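Local coordinates for major capsid protein P2 (Pseudoalteromonas phage pm2, PDB 2VVF) that forms the outer shell of a membrane-containing marine bacteriophage as a trimeric double jelly-roll major capsid protein, at residues 183-188 / 242-247. Numbering follows the deposited sequence.
Sequences DAVEFQ and LRLKID
Val-185 and Phe-187 pair with Ile-246 and Leu-244 as non-hydrogen-bonded positions of two antiparallel strands, 183-188 and 242-247, whose axes approach to 4.7 Å. Alternating with these, Ala-184, Glu-186 and Gln-188 form the hydrogen-bonded pairs with Asp-247, Lys-245 and Arg-243; the Lys-245 N to Glu-186 O bond is nearly straight (2.8 Å, 173° at the hydrogen). At the Asp-183 end the pairing takes in a classic beta bulge, where Asp-247 O accepts Asp-183 N at 2.8 Å and Ala-184 N only weakly at 3.4 Å.

On the apolar face, CG1 of Val-185 reaches CG of Leu-244 and its CG2 lies against CG1 of Ile-246, both at 4.1 Å. In Phe-187, CG anti to the backbone N (chi1 178°) carries the ring out over this face, and its CD1 edge meets CD1 of Leu-244. The reverse face carries the charged and amide side chains, beside Ala-184. Glu-186 and Lys-245 run side by side, but their OE2 to NZ salt bridge is long, 3.8 Å. NZ also hydrogen-bonds Gln-188 OE1 at 3.0 Å, from above the amide plane; since OE2 of Glu-186 and OE1 of Gln-188 lie 3.1 Å apart, an ammonium close to both would probably ease their repulsion.

Arg-243 bridges to Asp-241 and Glu-160, while Asp-247 OD1 bonds Thr-158 OG1. Strands 182-189 and 242-248 are the central pair of a four-stranded sheet in the C-terminal jelly roll, flanked by 192-199 and 157-161 respectively; Val-185 and Leu-244 pack on strand 218-222, and Phe-187 touches Met-1 of a neighbouring subunit.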
loop_
_atom_site.group_PDB
_atom_site.type_symbol
_atom_site.label_atom_id
_atom_site.label_comp_id
_atom_site.label_asym_id
_atom_site.label_seq_id
_atom_site.Cartn_x
_atom_site.Cartn_y
_atom_site.Cartn_z
ATOM N N ASP A 183 18.247 -20.552 -15.720
ATOM C CA ASP A 183 17.141 -21.422 -15.331
ATOM C C ASP A 183 16.859 -21.363 -13.832
ATOM O O ASP A 183 15.709 -21.225 -13.408
ATOM C CB ASP A 183 17.441 -22.868 -15.730
ATOM C CG ASP A 183 17.418 -23.076 -17.229
ATOM O OD1 ASP A 183 16.528 -22.507 -17.898
ATOM O OD2 ASP A 183 18.288 -23.816 -17.738
ATOM N N ALA A 184 17.911 -21.508 -13.037
ATOM C CA ALA A 184 17.778 -21.496 -11.589
ATOM C C ALA A 184 19.041 -20.941 -10.950
ATOM O O ALA A 184 20.110 -20.947 -11.560
ATOM C CB ALA A 184 17.491 -22.896 -11.071
ATOM N N VAL A 185 18.907 -20.456 -9.722
ATOM C CA VAL A 185 20.034 -19.890 -8.998
ATOM C C VAL A 185 19.983 -20.302 -7.536
ATOM O O VAL A 185 18.914 -20.553 -6.986
ATOM C CB VAL A 185 20.087 -18.352 -9.141
ATOM C CG1 VAL A 185 21.241 -17.775 -8.324
ATOM C CG2 VAL A 185 20.203 -17.955 -10.607
ATOM N N GLU A 186 21.153 -20.373 -6.915
ATOM C CA GLU A 186 21.261 -20.744 -5.515
ATOM C C GLU A 186 22.204 -19.762 -4.834
ATOM O O GLU A 186 23.252 -19.419 -5.379
ATOM C CB GLU A 186 21.809 -22.169 -5.392
ATOM C CG GLU A 186 22.090 -22.620 -3.968
ATOM C CD GLU A 186 22.688 -24.013 -3.911
ATOM O OE1 GLU A 186 22.223 -24.893 -4.665
ATOM O OE2 GLU A 186 23.631 -24.228 -3.120
ATOM N N PHE A 187 21.818 -19.286 -3.656
ATOM C CA PHE A 187 22.651 -18.346 -2.922
ATOM C C PHE A 187 23.030 -18.907 -1.559
ATOM O O PHE A 187 22.180 -19.395 -0.821
ATOM C CB PHE A 187 21.944 -16.999 -2.760
ATOM C CG PHE A 187 22.735 -15.993 -1.975
ATOM C CD1 PHE A 187 23.779 -15.296 -2.565
ATOM C CD2 PHE A 187 22.448 -15.755 -0.639
ATOM C CE1 PHE A 187 24.515 -14.374 -1.839
ATOM C CE2 PHE A 187 23.179 -14.836 0.091
ATOM C CZ PHE A 187 24.214 -14.142 -0.510
ATOM N N GLN A 188 24.314 -18.838 -1.229
ATOM C CA GLN A 188 24.781 -19.344 0.052
ATOM C C GLN A 188 25.891 -18.500 0.657
ATOM O O GLN A 188 26.650 -17.840 -0.053
ATOM C CB GLN A 188 25.227 -20.800 -0.069
ATOM C CG GLN A 188 26.298 -21.039 -1.113
ATOM C CD GLN A 188 26.833 -22.456 -1.075
ATOM O OE1 GLN A 188 26.224 -23.378 -1.620
ATOM N NE2 GLN A 188 27.972 -22.639 -0.416
ATOM N N LEU A 242 30.811 -16.131 0.160
ATOM C CA LEU A 242 29.567 -15.557 -0.338
ATOM C C LEU A 242 29.484 -16.061 -1.775
ATOM O O LEU A 242 30.167 -15.545 -2.664
ATOM C CB LEU A 242 29.649 -14.029 -0.312
ATOM C CG LEU A 242 28.353 -13.223 -0.411
ATOM C CD1 LEU A 242 27.558 -13.612 -1.648
ATOM C CD2 LEU A 242 27.518 -13.375 0.848
ATOM N N ARG A 243 28.709 -17.120 -1.984
ATOM C CA ARG A 243 28.646 -17.761 -3.290
ATOM C C ARG A 243 27.301 -17.742 -4.004
ATOM O O ARG A 243 26.242 -17.747 -3.379
ATOM C CB ARG A 243 29.162 -19.196 -3.176
ATOM C CG ARG A 243 29.156 -19.979 -4.471
ATOM C CD ARG A 243 29.928 -21.271 -4.297
ATOM N NE ARG A 243 31.140 -21.072 -3.508
ATOM C CZ ARG A 243 32.350 -20.904 -4.029
ATOM N NH1 ARG A 243 32.514 -20.919 -5.344
ATOM N NH2 ARG A 243 33.397 -20.723 -3.237
ATOM N N LEU A 244 27.367 -17.768 -5.330
ATOM C CA LEU A 244 26.187 -17.780 -6.181
ATOM C C LEU A 244 26.348 -18.914 -7.191
ATOM O O LEU A 244 27.330 -18.956 -7.930
ATOM C CB LEU A 244 26.073 -16.446 -6.924
ATOM C CG LEU A 244 24.690 -15.843 -7.177
ATOM C CD1 LEU A 244 23.954 -15.600 -5.870
ATOM C CD2 LEU A 244 24.828 -14.545 -7.960
ATOM N N LYS A 245 25.399 -19.846 -7.202
ATOM C CA LYS A 245 25.442 -20.972 -8.132
ATOM C C LYS A 245 24.376 -20.788 -9.205
ATOM O O LYS A 245 23.183 -20.944 -8.943
ATOM C CB LYS A 245 25.234 -22.294 -7.394
ATOM C CG LYS A 245 26.392 -22.691 -6.490
ATOM C CD LYS A 245 26.255 -24.130 -6.016
ATOM C CE LYS A 245 27.533 -24.620 -5.354
ATOM N NZ LYS A 245 27.333 -24.920 -3.910
ATOM N N ILE A 246 24.813 -20.432 -10.409
ATOM C CA ILE A 246 23.891 -20.175 -11.508
ATOM C C ILE A 246 23.786 -21.317 -12.509
ATOM O O ILE A 246 24.783 -21.742 -13.093
ATOM C CB ILE A 246 24.222 -18.852 -12.218
ATOM C CG1 ILE A 246 24.225 -17.696 -11.216
ATOM C CG2 ILE A 246 23.238 -18.594 -13.349
ATOM C CD1 ILE A 246 25.599 -17.127 -10.946
ATOM N N ASP A 247 22.560 -21.786 -12.725
ATOM C CA ASP A 247 22.298 -22.846 -13.689
ATOM C C ASP A 247 21.773 -22.206 -14.967
ATOM O O ASP A 247 20.609 -21.811 -15.042
ATOM C CB ASP A 247 21.268 -23.835 -13.136
ATOM C CG ASP A 247 21.902 -24.933 -12.301
ATOM O OD1 ASP A 247 23.072 -24.773 -11.888
ATOM O OD2 ASP A 247 21.226 -25.952 -12.047
#